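Local structure of putative HpcE protein (Mycolicibacterium smegmatis, 6V77) at residues F97-V111 with F167-P181. The protein is a putative HpcE protein of the fumarylacetoacetate hydrolase family that binds a zinc ion. Numbering follows the deposited sequence. Where two conformers were deposited one is given.
Sequences FTKFVSSITGPVETV and FSLAKSHAGFSPIGP. With EDO (1,2-ethanediol), chain K; SO4 (sulfate ion), chain O.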
loop_
_atom_site.group_PDB
_atom_site.type_symbol
_atom_site.label_atom_id
_atom_site.label_comp_id
_atom_site.label_asym_id
_atom_site.label_seq_id
_atom_site.Cartn_x
_atom_site.Cartn_y
_atom_site.Cartn_z
ATOM N N PHE B 97 7.323 -6.534 1.719
ATOM C CA PHE B 97 5.879 -6.677 1.574
ATOM C C PHE B 97 5.245 -5.406 2.127
ATOM O O PHE B 97 5.912 -4.383 2.309
ATOM C CB PHE B 97 5.363 -7.959 2.251
ATOM C CG PHE B 97 5.906 -8.176 3.619
ATOM C CD1 PHE B 97 5.239 -7.685 4.723
ATOM C CD2 PHE B 97 7.083 -8.879 3.811
ATOM C CE1 PHE B 97 5.751 -7.885 6.006
ATOM C CE2 PHE B 97 7.603 -9.071 5.092
ATOM C CZ PHE B 97 6.940 -8.577 6.181
ATOM N N THR B 98 3.940 -5.426 2.357
ATOM C CA THR B 98 3.313 -4.208 2.849
ATOM C C THR B 98 2.436 -4.548 4.045
ATOM O O THR B 98 2.170 -5.715 4.345
ATOM C CB THR B 98 2.502 -3.488 1.743
ATOM O OG1 THR B 98 2.207 -2.146 2.170
ATOM C CG2 THR B 98 1.193 -4.246 1.439
ATOM N N LYS B 99 2.041 -3.511 4.766
ATOM C CA LYS B 99 1.012 -3.607 5.793
ATOM C C LYS B 99 -0.024 -2.562 5.403
ATOM O O LYS B 99 0.286 -1.365 5.370
ATOM C CB LYS B 99 1.609 -3.376 7.187
ATOM C CG LYS B 99 2.465 -4.566 7.661
ATOM C CD LYS B 99 3.452 -4.217 8.801
ATOM C CE LYS B 99 2.747 -3.992 10.127
ATOM N NZ LYS B 99 1.924 -5.151 10.575
ATOM N N PHE B 100 -1.223 -3.017 5.034
ATOM C CA PHE B 100 -2.178 -2.106 4.403
ATOM C C PHE B 100 -2.582 -0.998 5.368
ATOM O O PHE B 100 -2.653 -1.210 6.581
ATOM C CB PHE B 100 -3.391 -2.891 3.898
ATOM C CG PHE B 100 -3.064 -3.797 2.728
ATOM C CD1 PHE B 100 -2.800 -3.239 1.466
ATOM C CD2 PHE B 100 -2.952 -5.167 2.886
ATOM C CE1 PHE B 100 -2.477 -4.047 0.391
ATOM C CE2 PHE B 100 -2.631 -5.987 1.808
ATOM C CZ PHE B 100 -2.391 -5.418 0.557
ATOM N N VAL B 101 -2.796 0.208 4.822
ATOM C CA VAL B 101 -2.932 1.392 5.666
ATOM C C VAL B 101 -4.134 1.319 6.609
ATOM O O VAL B 101 -4.101 1.923 7.688
ATOM C CB VAL B 101 -2.968 2.675 4.787
ATOM C CG1 VAL B 101 -4.319 2.883 4.104
ATOM C CG2 VAL B 101 -2.571 3.891 5.599
ATOM N N SER B 102 -5.176 0.555 6.269
ATOM C CA SER B 102 -6.314 0.435 7.172
ATOM C C SER B 102 -5.943 -0.230 8.499
ATOM O O SER B 102 -6.716 -0.110 9.446
ATOM C CB SER B 102 -7.470 -0.360 6.544
ATOM O OG SER B 102 -7.051 -1.639 6.107
ATOM N N SER B 103 -4.793 -0.915 8.574
ATOM C CA SER B 103 -4.331 -1.563 9.802
ATOM C C SER B 103 -3.481 -0.656 10.672
ATOM O O SER B 103 -3.118 -1.052 11.786
ATOM C CB SER B 103 -3.510 -2.818 9.474
ATOM O OG SER B 103 -2.269 -2.460 8.882
ATOM N N ILE B 104 -3.122 0.530 10.192
ATOM C CA ILE B 104 -2.234 1.403 10.950
ATOM C C ILE B 104 -3.047 2.126 12.012
ATOM O O ILE B 104 -4.122 2.669 11.731
ATOM C CB ILE B 104 -1.516 2.392 10.015
ATOM C CG1 ILE B 104 -0.456 1.645 9.201
ATOM C CG2 ILE B 104 -0.888 3.558 10.827
ATOM C CD1 ILE B 104 0.279 2.515 8.184
ATOM N N THR B 105 -2.544 2.113 13.240
ATOM C CA THR B 105 -3.141 2.848 14.342
ATOM C C THR B 105 -2.019 3.491 15.142
ATOM O O THR B 105 -0.834 3.266 14.882
ATOM C CB THR B 105 -3.948 1.933 15.265
ATOM O OG1 THR B 105 -3.034 1.055 15.916
ATOM C CG2 THR B 105 -4.975 1.100 14.469
ATOM N N GLY B 106 -2.401 4.273 16.141
ATOM C CA GLY B 106 -1.469 4.673 17.168
ATOM C C GLY B 106 -1.331 3.542 18.175
ATOM O O GLY B 106 -1.759 2.415 17.931
ATOM N N PRO B 107 -0.721 3.825 19.312
ATOM C CA PRO B 107 -0.516 2.801 20.357
ATOM C C PRO B 107 -1.781 2.565 21.175
ATOM O O PRO B 107 -1.864 2.890 22.363
ATOM C CB PRO B 107 0.627 3.406 21.180
ATOM C CG PRO B 107 0.470 4.882 21.030
ATOM C CD PRO B 107 -0.037 5.095 19.623
ATOM N N VAL B 108 -2.781 1.966 20.530
ATOM C CA VAL B 108 -4.108 1.779 21.114
ATOM C C VAL B 108 -4.036 0.784 22.269
ATOM O O VAL B 108 -3.302 -0.207 22.200
ATOM C CB VAL B 108 -5.080 1.292 20.021
ATOM C CG1 VAL B 108 -6.435 0.904 20.595
ATOM C CG2 VAL B 108 -5.238 2.343 18.930
ATOM N N GLU B 109 -4.836 1.017 23.318
ATOM C CA GLU B 109 -4.738 0.202 24.531
ATOM C C GLU B 109 -5.097 -1.271 24.311
ATOM O O GLU B 109 -4.603 -2.132 25.054
ATOM C CB GLU B 109 -5.627 0.795 25.634
ATOM N N THR B 110 -5.965 -1.590 23.337
ATOM C CA THR B 110 -6.405 -2.970 23.132
ATOM C C THR B 110 -6.348 -3.358 21.661
ATOM O O THR B 110 -6.591 -2.541 20.764
ATOM C CB THR B 110 -7.841 -3.228 23.639
ATOM O OG1 THR B 110 -8.767 -2.407 22.919
ATOM C CG2 THR B 110 -7.957 -2.964 25.138
ATOM N N VAL B 111 -6.038 -4.632 21.419
ATOM C CA VAL B 111 -6.003 -5.181 20.067
ATOM C C VAL B 111 -6.844 -6.445 20.044
ATOM O O VAL B 111 -6.694 -7.315 20.914
ATOM C CB VAL B 111 -4.566 -5.485 19.601
ATOM C CG1 VAL B 111 -4.569 -6.091 18.201
ATOM C CG2 VAL B 111 -3.692 -4.237 19.675
ATOM N N PHE B 167 2.794 -12.311 2.555
ATOM C CA PHE B 167 2.715 -12.004 3.978
ATOM C C PHE B 167 1.811 -10.826 4.342
ATOM O O PHE B 167 1.466 -10.685 5.520
ATOM C CB PHE B 167 4.120 -11.728 4.534
ATOM C CG PHE B 167 5.075 -12.903 4.435
ATOM C CD1 PHE B 167 4.617 -14.175 4.125
ATOM C CD2 PHE B 167 6.435 -12.728 4.685
ATOM C CE1 PHE B 167 5.491 -15.257 4.051
ATOM C CE2 PHE B 167 7.315 -13.823 4.623
ATOM C CZ PHE B 167 6.840 -15.075 4.303
ATOM N N SER B 168 1.400 -9.986 3.386
ATOM C CA SER B 168 0.849 -8.681 3.755
ATOM C C SER B 168 -0.473 -8.805 4.507
ATOM O O SER B 168 -0.685 -8.119 5.510
ATOM C CB SER B 168 0.649 -7.814 2.506
ATOM O OG SER B 168 1.883 -7.603 1.856
ATOM N N LEU B 169 -1.393 -9.620 4.003
ATOM C CA LEU B 169 -2.748 -9.625 4.548
ATOM C C LEU B 169 -2.756 -10.084 6.002
ATOM O O LEU B 169 -3.431 -9.480 6.845
ATOM C CB LEU B 169 -3.651 -10.520 3.694
ATOM C CG LEU B 169 -5.131 -10.149 3.711
ATOM C CD1 LEU B 169 -5.358 -8.736 3.189
ATOM C CD2 LEU B 169 -5.968 -11.180 2.929
ATOM N N ALA B 170 -1.972 -11.119 6.318
ATOM C CA ALA B 170 -1.863 -11.623 7.689
ATOM C C ALA B 170 -1.321 -10.594 8.667
ATOM O O ALA B 170 -1.500 -10.750 9.890
ATOM C CB ALA B 170 -0.949 -12.843 7.721
ATOM N N LYS B 171 -0.627 -9.577 8.162
ATOM C CA LYS B 171 -0.062 -8.504 8.962
ATOM C C LYS B 171 -0.888 -7.232 8.880
ATOM O O LYS B 171 -0.422 -6.178 9.313
ATOM C CB LYS B 171 1.376 -8.246 8.525
ATOM C CG LYS B 171 2.278 -9.478 8.757
ATOM C CD LYS B 171 3.549 -9.337 7.932
ATOM C CE LYS B 171 4.576 -10.401 8.263
ATOM N NZ LYS B 171 5.202 -10.149 9.610
ATOM N N SER B 172 -2.135 -7.328 8.383
ATOM C CA SER B 172 -2.959 -6.149 8.133
ATOM C C SER B 172 -4.350 -6.273 8.733
ATOM O O SER B 172 -5.272 -5.576 8.296
ATOM C CB SER B 172 -3.067 -5.867 6.626
ATOM O OG SER B 172 -1.780 -5.651 6.096
ATOM N N HIS B 173 -4.543 -7.183 9.698
ATOM C CA HIS B 173 -5.777 -7.170 10.457
ATOM C C HIS B 173 -5.930 -5.839 11.177
ATOM O O HIS B 173 -4.971 -5.089 11.342
ATOM C CB HIS B 173 -5.783 -8.298 11.493
ATOM C CG HIS B 173 -5.971 -9.654 10.900
ATOM N ND1 HIS B 173 -7.210 -10.252 10.791
ATOM C CD2 HIS B 173 -5.078 -10.545 10.407
ATOM C CE1 HIS B 173 -7.072 -11.451 10.255
ATOM N NE2 HIS B 173 -5.788 -11.657 10.017
ATOM N N ALA B 174 -7.146 -5.547 11.626
ATOM C CA ALA B 174 -7.366 -4.295 12.351
ATOM C C ALA B 174 -6.402 -4.176 13.524
ATOM O O ALA B 174 -6.285 -5.097 14.341
ATOM C CB ALA B 174 -8.806 -4.223 12.858
ATOM N N GLY B 175 -5.715 -3.039 13.595
ATOM C CA GLY B 175 -4.799 -2.734 14.672
ATOM C C GLY B 175 -3.495 -3.488 14.635
ATOM O O GLY B 175 -2.737 -3.416 15.608
ATOM N N PHE B 176 -3.202 -4.203 13.551
ATOM C CA PHE B 176 -1.944 -4.942 13.481
ATOM C C PHE B 176 -0.724 -4.087 13.143
ATOM O O PHE B 176 0.386 -4.634 13.115
ATOM C CB PHE B 176 -2.055 -6.102 12.479
ATOM C CG PHE B 176 -2.571 -7.406 13.095
ATOM C CD1 PHE B 176 -3.411 -7.391 14.210
ATOM C CD2 PHE B 176 -2.220 -8.639 12.547
ATOM C CE1 PHE B 176 -3.898 -8.582 14.773
ATOM C CE2 PHE B 176 -2.714 -9.850 13.100
ATOM C CZ PHE B 176 -3.533 -9.812 14.226
ATOM N N SER B 177 -0.865 -2.778 12.917
ATOM C CA SER B 177 0.275 -1.911 12.607
ATOM C C SER B 177 0.279 -0.672 13.491
ATOM O O SER B 177 0.190 0.458 12.997
ATOM C CB SER B 177 0.259 -1.517 11.127
ATOM O OG SER B 177 0.018 -2.673 10.344
ATOM N N PRO B 178 0.404 -0.835 14.808
ATOM C CA PRO B 178 0.511 0.346 15.665
ATOM C C PRO B 178 1.878 0.995 15.521
ATOM O O PRO B 178 2.905 0.313 15.438
ATOM C CB PRO B 178 0.309 -0.221 17.080
ATOM C CG PRO B 178 0.923 -1.598 16.991
ATOM C CD PRO B 178 0.543 -2.094 15.576
ATOM N N ILE B 179 1.881 2.328 15.501
ATOM C CA ILE B 179 3.097 3.126 15.404
ATOM C C ILE B 179 2.979 4.256 16.408
ATOM O O ILE B 179 1.934 4.908 16.477
ATOM C CB ILE B 179 3.296 3.723 13.990
ATOM C CG1 ILE B 179 3.217 2.641 12.912
ATOM C CG2 ILE B 179 4.636 4.503 13.925
ATOM C CD1 ILE B 179 3.164 3.212 11.481
ATOM N N GLY B 180 4.042 4.506 17.173
ATOM C CA GLY B 180 4.031 5.596 18.119
ATOM C C GLY B 180 4.839 5.302 19.361
ATOM O O GLY B 180 5.619 4.345 19.401
ATOM N N PRO B 181 4.685 6.135 20.409
ATOM C CA PRO B 181 3.734 7.250 20.473
ATOM C C PRO B 181 4.177 8.508 19.728
ATOM O O PRO B 181 3.321 9.308 19.351
ATOM C CB PRO B 181 3.644 7.542 21.974
ATOM C CG PRO B 181 4.996 7.149 22.491
ATOM C CD PRO B 181 5.355 5.912 21.704
HETATM C C1 EDO K . -10.888 -8.965 11.337
HETATM O O1 EDO K . -9.899 -10.009 11.328
HETATM C C2 EDO K . -10.248 -7.574 11.406
HETATM O O2 EDO K . -8.997 -7.587 10.702
HETATM S S SO4 O . 8.471 -11.821 9.103
HETATM O O1 SO4 O . 9.450 -12.696 9.740
HETATM O O2 SO4 O . 7.110 -12.151 9.528
HETATM O O3 SO4 O . 8.730 -10.421 9.446
HETATM O O4 SO4 O . 8.595 -11.948 7.652
HETATM O O HOH W 1 -7.114 -3.587 8.390
HETATM O O HOH W 2 -6.816 -0.902 12.103
HETATM O O HOH W 3 -3.364 -1.404 17.345
#
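Lys99 drives its ammonium group between two backbone carbonyls of 167-181. Bends at chi3 and chi4 (72° and 57°) curl the chain over, so that NZ meets Lys171 O at 2.9 Å, on a lone pair and in the carbonyl plane, and Phe176 O from above its plane. Asp152, a zinc ligand, bridges the two lysines, its OD1 in a salt bridge with Lys99 NZ and its OD2 accepting from Lys171 NZ. Lys171 runs past the Phe97 ring at about a right angle, CD 3.3 Å from CE1, and its NZ binds the sulfate. That ring takes Phe167 CB over the centre of one face, while Phe167 turns its own edge to it, planes 72° apart. In this fumarylacetoacetate hydrolase C-terminal fold, the contact carries short strand 104-105 alongside the strand that begins at Ser177, a parallel pairing of Ile104 with Ser177 and Thr105 with Pro178, with Thr105 N bonded to Ser177 O and Ile179 N to Thr105 O. At the start of the pair, Ser177 OG donates to Ser103 OG (2.7 Å), which in turn donates to Phe100 O. Two more serines hold the approach to the strand: Ser168 OG accepts from Thr98 N at 3.0 Å, and Ser172 OG takes Phe100 N while donating to Ser168 O.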